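Local coordinates for class II aldolase/adducin domain protein (Pseudomonas syringae pv. phaseolicola 1448A, PDB 3OCR), which is of unestablished activity but has the class II aldolase/adducin fold, consistent with a lyase, and may bind actin filaments, at residues 40-45 against 79-84; 141-146 against 211-216; 151-156 against 182-187. One frame throughout, in Å; residues are numbered along the deposited sequence.

Overall arrangement
After the short helix 22-26, contact 1 ties helix 29-47 to the loop between strands 68-71 and 87-90, closing a short excursion before either other contact opens. Contact 2 then joins the loop after helix 131-137 to helix 199-219, and contact 3, joining the approach to strand 157-160 with the start of strand 184-187, falls wholly within the span that contact 2 closes. These two lie on the same side of the chain centre, their centres about 11 Å apart, and touch through Leu143 on Phe153 and Ile186, and Pro145 on Ile151. Contact 1 stands apart, its centre about 25 Å from that of contact 3, across the chain centre.

Contact 1 (40-45 against 79-84); sequences AAYRLA and DEITAS
Arg43 leaves helix 29-47 with CG beside the backbone N and bends at its second torsion (chi2 -84°), which swings the chain over residues 79-81. From CG onward the chain closes on the loop. CG passes near Ile81 O, CD comes to 3.6 Å from Asp79 O, and NE donates to Ile81 O at 2.6 Å with an N-H...O angle of 156°. This short bond lies in the carbonyl plane and almost in the guanidinium plane. NH2 reaches the same oxygen at 3.0 Å, but its poor angle makes the second bond weak, so one carbonyl receives both donors from a single edge of the group. Over the guanidinium centre sits Asp79 O, 3.1 Å above the plane; it is close to NE and NH1 without bonding to them, and its negative end may favour the positive charge. At the tip, NH2 lies 3.5 Å from Thr82 CG2, alongside it.

The next residue back supplies the apolar half: Tyr42 CB meets Ile81 CB at 3.8 Å, and Ile81 CG1 approaches the ring obliquely, while Tyr42 OH is bonded to the backbone of Phe58 and Asn72. Water 1 adds a polar link, donating to Arg43 O at 2.8 Å and to Asp79 OD1. Beyond the segments, Glu80 makes a salt bridge with Arg262 of the second subunit. A main-chain carbonyl accepting from NE and, weakly, NH2 of one arginine, backed by a Tyr-Ile contact, thus holds the linker between strands 68-71 and 87-90 against helix 29-47 of the aldolase/adducin fold.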
# COMPACT_ATOMS: atom_id res chain seq x y z
N ALA A 40 -16.41 -14.68 12.09
CA ALA A 40 -15.06 -14.21 12.36
C ALA A 40 -14.23 -14.29 11.09
O ALA A 40 -13.42 -13.41 10.83
CB ALA A 40 -14.41 -15.05 13.44
N ALA A 41 -14.43 -15.34 10.31
CA ALA A 41 -13.66 -15.50 9.05
C ALA A 41 -13.99 -14.37 8.06
O ALA A 41 -13.09 -13.77 7.48
CB ALA A 41 -13.93 -16.83 8.45
N TYR A 42 -15.28 -14.03 7.93
CA TYR A 42 -15.68 -12.87 7.12
C TYR A 42 -15.06 -11.54 7.56
O TYR A 42 -14.49 -10.83 6.74
CB TYR A 42 -17.21 -12.75 7.06
CG TYR A 42 -17.89 -13.64 6.04
CD1 TYR A 42 -17.98 -13.23 4.70
CD2 TYR A 42 -18.48 -14.87 6.42
CE1 TYR A 42 -18.64 -14.00 3.77
CE2 TYR A 42 -19.14 -15.65 5.48
CZ TYR A 42 -19.20 -15.21 4.15
OH TYR A 42 -19.82 -15.94 3.18
N ARG A 43 -15.18 -11.20 8.85
CA ARG A 43 -14.54 -10.02 9.42
C ARG A 43 -13.02 -9.98 9.36
O ARG A 43 -12.44 -8.90 9.23
CB ARG A 43 -14.95 -9.87 10.90
CG ARG A 43 -16.45 -9.85 11.09
CD ARG A 43 -17.01 -8.46 10.87
NE ARG A 43 -18.39 -8.37 11.33
CZ ARG A 43 -18.85 -7.46 12.19
NH1 ARG A 43 -18.07 -6.51 12.68
NH2 ARG A 43 -20.13 -7.49 12.52
N LEU A 44 -12.37 -11.13 9.51
CA LEU A 44 -10.91 -11.22 9.38
C LEU A 44 -10.46 -10.89 7.96
O LEU A 44 -9.45 -10.20 7.74
CB LEU A 44 -10.40 -12.62 9.76
CG LEU A 44 -10.36 -12.91 11.26
CD1 LEU A 44 -10.25 -14.42 11.52
CD2 LEU A 44 -9.20 -12.16 11.90
N ALA A 45 -11.24 -11.38 7.00
CA ALA A 45 -10.95 -11.17 5.57
C ALA A 45 -11.09 -9.68 5.25
O ALA A 45 -10.33 -9.13 4.45
CB ALA A 45 -11.89 -12.00 4.69
N ASP A 79 -17.59 -6.99 6.39
CA ASP A 79 -17.51 -6.15 7.57
C ASP A 79 -18.78 -6.13 8.41
O ASP A 79 -18.78 -5.63 9.53
CB ASP A 79 -17.32 -4.72 7.07
CG ASP A 79 -16.14 -4.06 7.69
OD1 ASP A 79 -15.55 -4.65 8.61
OD2 ASP A 79 -15.78 -2.94 7.25
N GLU A 80 -19.87 -6.62 7.84
CA GLU A 80 -21.18 -6.49 8.47
C GLU A 80 -21.65 -7.84 8.97
O GLU A 80 -22.66 -7.94 9.66
CB GLU A 80 -22.20 -5.93 7.48
CG GLU A 80 -21.97 -4.47 7.09
CD GLU A 80 -22.91 -4.01 5.98
OE1 GLU A 80 -23.04 -4.71 4.94
OE2 GLU A 80 -23.50 -2.93 6.13
N ILE A 81 -20.92 -8.88 8.62
CA ILE A 81 -21.38 -10.24 8.88
C ILE A 81 -21.32 -10.52 10.38
O ILE A 81 -20.36 -10.11 11.05
CB ILE A 81 -20.58 -11.26 8.10
CG1 ILE A 81 -20.56 -10.91 6.59
CG2 ILE A 81 -21.09 -12.70 8.38
CD1 ILE A 81 -21.96 -10.75 5.91
N THR A 82 -22.34 -11.20 10.89
CA THR A 82 -22.39 -11.61 12.29
C THR A 82 -22.87 -13.06 12.37
O THR A 82 -23.51 -13.55 11.45
CB THR A 82 -23.38 -10.76 13.11
OG1 THR A 82 -24.70 -11.03 12.65
CG2 THR A 82 -23.11 -9.26 12.97
N ALA A 83 -22.56 -13.73 13.46
CA ALA A 83 -23.10 -15.06 13.74
C ALA A 83 -24.61 -15.12 13.50
O ALA A 83 -25.10 -16.05 12.86
CB ALA A 83 -22.78 -15.47 15.18
N SER A 84 -25.33 -14.11 14.00
CA SER A 84 -26.77 -14.03 13.82
C SER A 84 -27.29 -13.79 12.41
O SER A 84 -28.42 -14.14 12.13
CB SER A 84 -27.36 -12.97 14.75
OG SER A 84 -27.42 -13.45 16.07
O HOH W 1 -13.85 -6.67 10.16

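Contact 2 (141-146 against 211-216); sequences DGLLPI and YACNIQ
A helix-borne glutamine that pairs its amide with the main chain of a loop, much as a peptide group would, joins helix 199-219 to the connection between helices 131-137 and 148-151. The side chain of Gln216 is extended, CG anti to the backbone N (chi1 179°), which carries its flat end across to the loop. There it bonds twice. NE2 donates to Gly142 O at 3.0 Å with an angle of 162°, and OE1 accepts Leu144 N at 2.8 Å along a nearly straight line (174°). In both bonds the donor stands above the plane of the accepting carbonyl. Two bonds at separate ends leave the amide little freedom to turn. OE1 is gripped again by water 2, which donates to it at 2.8 Å and also to Leu144 O, while NE2 has a further partner in Gln139 OE1.

Apolar packing flanks the pair. Leu143 CD1 lies 4.1 Å from Ala212 CB and 4.3 Å from Cys213 SG, and the Leu144 side chain crosses that of Gln216 at about a right angle, its CB 3.7 Å from Gln216 OE1. Tyr211 OH, earlier on helix 199-219, bonds His129 O of the third subunit. Leu143 also rests on Val136 of helix 131-137 and Ser150 of helix 148-151, and its N is bonded to Tyr159 OH of strand 157-160.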
# COMPACT_ATOMS: atom_id res chain seq x y z
N ASP A 141 2.81 -19.92 -15.23
CA ASP A 141 3.41 -20.85 -14.29
C ASP A 141 2.79 -20.74 -12.90
O ASP A 141 3.24 -21.40 -11.96
CB ASP A 141 4.91 -20.60 -14.22
CG ASP A 141 5.64 -20.97 -15.53
OD1 ASP A 141 5.14 -21.83 -16.28
OD2 ASP A 141 6.71 -20.40 -15.79
N GLY A 142 1.77 -19.92 -12.76
CA GLY A 142 1.06 -19.83 -11.48
C GLY A 142 2.01 -19.58 -10.33
O GLY A 142 2.93 -18.78 -10.44
N LEU A 143 1.79 -20.26 -9.21
CA LEU A 143 2.56 -19.99 -7.99
C LEU A 143 3.94 -20.64 -8.06
O LEU A 143 4.05 -21.85 -8.10
CB LEU A 143 1.80 -20.45 -6.74
CG LEU A 143 2.42 -20.13 -5.38
CD1 LEU A 143 2.26 -18.67 -4.98
CD2 LEU A 143 1.84 -21.06 -4.30
N LEU A 144 4.97 -19.80 -8.02
CA LEU A 144 6.36 -20.23 -8.21
C LEU A 144 6.97 -20.72 -6.88
O LEU A 144 6.60 -20.23 -5.81
CB LEU A 144 7.16 -19.05 -8.81
CG LEU A 144 6.69 -18.49 -10.17
CD1 LEU A 144 7.41 -17.18 -10.49
CD2 LEU A 144 6.95 -19.47 -11.30
N PRO A 145 7.90 -21.70 -6.94
CA PRO A 145 8.55 -22.16 -5.70
C PRO A 145 9.80 -21.29 -5.34
O PRO A 145 10.94 -21.74 -5.48
CB PRO A 145 8.92 -23.60 -6.02
CG PRO A 145 9.20 -23.62 -7.50
CD PRO A 145 8.35 -22.48 -8.11
N ILE A 146 9.59 -20.06 -4.90
CA ILE A 146 10.72 -19.11 -4.74
C ILE A 146 10.80 -18.49 -3.35
O ILE A 146 11.63 -17.60 -3.09
CB ILE A 146 10.72 -17.99 -5.83
CG1 ILE A 146 9.34 -17.34 -5.98
CG2 ILE A 146 11.12 -18.57 -7.18
CD1 ILE A 146 9.02 -16.30 -4.92
N TYR A 211 -0.47 -14.55 1.37
CA TYR A 211 0.87 -14.02 1.61
C TYR A 211 1.89 -14.52 0.57
O TYR A 211 2.71 -13.75 0.10
CB TYR A 211 1.37 -14.34 3.00
CG TYR A 211 2.48 -13.38 3.46
CD1 TYR A 211 2.41 -12.01 3.18
CD2 TYR A 211 3.57 -13.84 4.18
CE1 TYR A 211 3.42 -11.12 3.62
CE2 TYR A 211 4.57 -12.97 4.63
CZ TYR A 211 4.49 -11.62 4.35
OH TYR A 211 5.48 -10.77 4.79
N ALA A 212 1.86 -15.81 0.28
CA ALA A 212 2.75 -16.35 -0.78
C ALA A 212 2.56 -15.55 -2.07
O ALA A 212 3.53 -15.18 -2.70
CB ALA A 212 2.50 -17.84 -0.99
N CYS A 213 1.31 -15.24 -2.43
CA CYS A 213 1.07 -14.44 -3.62
C CYS A 213 1.60 -13.01 -3.49
O CYS A 213 2.19 -12.53 -4.44
CB CYS A 213 -0.39 -14.41 -4.06
SG CYS A 213 -1.10 -16.03 -4.45
N ASN A 214 1.37 -12.32 -2.36
CA ASN A 214 1.96 -10.99 -2.15
C ASN A 214 3.47 -10.97 -2.46
O ASN A 214 4.01 -10.05 -3.10
CB ASN A 214 1.83 -10.55 -0.68
CG ASN A 214 0.40 -10.42 -0.18
OD1 ASN A 214 0.15 -10.63 1.02
ND2 ASN A 214 -0.53 -9.98 -1.03
N ILE A 215 4.15 -11.98 -1.95
CA ILE A 215 5.57 -12.04 -1.99
C ILE A 215 5.95 -12.30 -3.46
O ILE A 215 6.93 -11.72 -3.94
CB ILE A 215 6.09 -13.25 -1.12
CG1 ILE A 215 6.03 -12.94 0.37
CG2 ILE A 215 7.51 -13.62 -1.55
CD1 ILE A 215 6.00 -14.22 1.23
N GLN A 216 5.19 -13.12 -4.16
CA GLN A 216 5.57 -13.48 -5.58
C GLN A 216 5.55 -12.25 -6.51
O GLN A 216 6.42 -12.09 -7.39
CB GLN A 216 4.59 -14.46 -6.18
CG GLN A 216 4.99 -14.83 -7.71
CD GLN A 216 4.31 -16.11 -8.19
OE1 GLN A 216 4.29 -17.11 -7.48
NE2 GLN A 216 3.75 -16.07 -9.39
O HOH W 2 5.89 -17.62 -5.29

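Contact 3 (151-156 against 182-187); sequences IAFSGR and KSVMIL
Three bonds grip the guanidinium of Arg156, one at each nitrogen. The one that stays within 151-156 is straight: NH1 donates to Ala152 O at 2.9 Å with an angle of 163°. The oxygen lies in the guanidinium plane, yet NH1 stands 61° out of the carbonyl plane, above it. The other two nitrogens reach outward, NE giving to water 4 at 2.9 Å and NH2 to Gln205 OE1, so the three bonds together fix the rotation of the group. Its face lies against the rim of the Phe153 ring, with CE2 3.4 Å above the guanidinium plane, and the edge of that ring meets Val184 CG2 at 4.0 Å.

Direct hydrogen bonds between 151-156 and 182-187 are absent, and the polar links pass through water. Water 3 donates to Arg156 O at 2.6 Å and accepts Ser183 N at 2.9 Å; water 4 adds only a weak link to Ser183 OG, whose firmer partner is Gln205 NE2. Arg156 O also lies 3.4 Å from Val184 O, two acceptors that cannot bond. The bent side chain of Lys182 runs along the Gly155-Arg156 backbone, bringing CE to 3.4 Å from Gly155 O.

The contact lies where two parallel strands begin, segment 151-156 leading into 157-160 and Val184, bonded to Ala158, opening 184-187; the two strands form a beta-alpha-beta crossover through helix 169-179. Helix 199-219 packs here through Ala208 and Leu209 on Phe153, and Gln205 beside Val184.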
# COMPACT_ATOMS: atom_id res chain seq x y z
N ILE A 151 6.77 -22.41 -1.32
CA ILE A 151 7.33 -23.77 -1.44
C ILE A 151 6.55 -24.73 -0.54
O ILE A 151 6.35 -25.90 -0.87
CB ILE A 151 8.88 -23.78 -1.15
CG1 ILE A 151 9.63 -23.01 -2.23
CG2 ILE A 151 9.47 -25.20 -1.03
CD1 ILE A 151 11.10 -22.60 -1.83
N ALA A 152 6.05 -24.20 0.59
CA ALA A 152 5.19 -24.96 1.47
C ALA A 152 3.89 -25.47 0.79
O ALA A 152 3.31 -26.47 1.23
CB ALA A 152 4.85 -24.10 2.73
N PHE A 153 3.44 -24.79 -0.27
CA PHE A 153 2.30 -25.26 -1.09
C PHE A 153 2.67 -26.24 -2.21
O PHE A 153 1.80 -26.67 -2.98
CB PHE A 153 1.55 -24.05 -1.67
CG PHE A 153 0.69 -23.36 -0.65
CD1 PHE A 153 1.16 -22.22 0.02
CD2 PHE A 153 -0.54 -23.89 -0.30
CE1 PHE A 153 0.36 -21.60 1.01
CE2 PHE A 153 -1.34 -23.27 0.67
CZ PHE A 153 -0.88 -22.13 1.31
N SER A 154 3.94 -26.61 -2.33
CA SER A 154 4.33 -27.49 -3.43
C SER A 154 3.58 -28.82 -3.34
O SER A 154 3.57 -29.46 -2.28
CB SER A 154 5.84 -27.72 -3.45
OG SER A 154 6.19 -28.62 -4.49
N GLY A 155 2.91 -29.20 -4.43
CA GLY A 155 2.12 -30.42 -4.49
C GLY A 155 0.78 -30.34 -3.76
O GLY A 155 0.10 -31.36 -3.63
N ARG A 156 0.39 -29.15 -3.29
CA ARG A 156 -0.90 -29.00 -2.61
C ARG A 156 -1.96 -28.27 -3.47
O ARG A 156 -3.12 -28.15 -3.06
CB ARG A 156 -0.73 -28.25 -1.28
CG ARG A 156 -0.08 -29.08 -0.15
CD ARG A 156 0.44 -28.14 0.94
NE ARG A 156 -0.63 -27.45 1.70
CZ ARG A 156 -0.43 -26.38 2.46
NH1 ARG A 156 0.77 -25.82 2.56
NH2 ARG A 156 -1.45 -25.84 3.14
N LYS A 182 -7.19 -32.56 -3.41
CA LYS A 182 -6.49 -31.41 -2.80
C LYS A 182 -7.49 -30.49 -2.10
O LYS A 182 -8.70 -30.70 -2.20
CB LYS A 182 -5.70 -30.64 -3.85
CG LYS A 182 -4.63 -31.49 -4.57
CD LYS A 182 -3.96 -30.67 -5.63
CE LYS A 182 -2.51 -31.04 -5.79
NZ LYS A 182 -2.35 -32.03 -6.85
N SER A 183 -7.00 -29.50 -1.39
CA SER A 183 -7.88 -28.59 -0.68
C SER A 183 -7.50 -27.11 -0.92
O SER A 183 -7.95 -26.21 -0.17
CB SER A 183 -7.93 -28.92 0.81
OG SER A 183 -6.69 -28.62 1.45
N VAL A 184 -6.66 -26.89 -1.93
CA VAL A 184 -6.24 -25.54 -2.36
C VAL A 184 -6.27 -25.52 -3.88
O VAL A 184 -5.74 -26.45 -4.52
CB VAL A 184 -4.79 -25.22 -1.93
CG1 VAL A 184 -4.42 -23.81 -2.38
CG2 VAL A 184 -4.60 -25.38 -0.40
N MSE A 185 -6.90 -24.49 -4.46
CA MSE A 185 -7.01 -24.37 -5.91
C MSE A 185 -6.78 -22.93 -6.37
O MSE A 185 -7.24 -21.94 -5.76
CB MSE A 185 -8.36 -24.87 -6.42
CG MSE A 185 -8.41 -25.09 -7.99
SE MSE A 185 -9.75 -26.40 -8.57
CE MSE A 185 -11.06 -25.74 -7.27
N ILE A 186 -6.06 -22.82 -7.47
CA ILE A 186 -5.96 -21.54 -8.10
C ILE A 186 -6.91 -21.56 -9.29
O ILE A 186 -6.79 -22.38 -10.23
CB ILE A 186 -4.47 -21.18 -8.45
CG1 ILE A 186 -3.69 -20.93 -7.15
CG2 ILE A 186 -4.38 -19.97 -9.38
CD1 ILE A 186 -2.15 -20.67 -7.34
N LEU A 187 -7.89 -20.67 -9.23
CA LEU A 187 -8.84 -20.53 -10.33
C LEU A 187 -8.21 -19.54 -11.30
O LEU A 187 -8.17 -18.35 -11.04
CB LEU A 187 -10.19 -20.03 -9.78
CG LEU A 187 -10.81 -20.86 -8.66
CD1 LEU A 187 -11.86 -20.06 -7.89
CD2 LEU A 187 -11.41 -22.19 -9.19
O HOH W 3 -4.10 -29.42 -1.02
O HOH W 4 -3.33 -28.54 1.40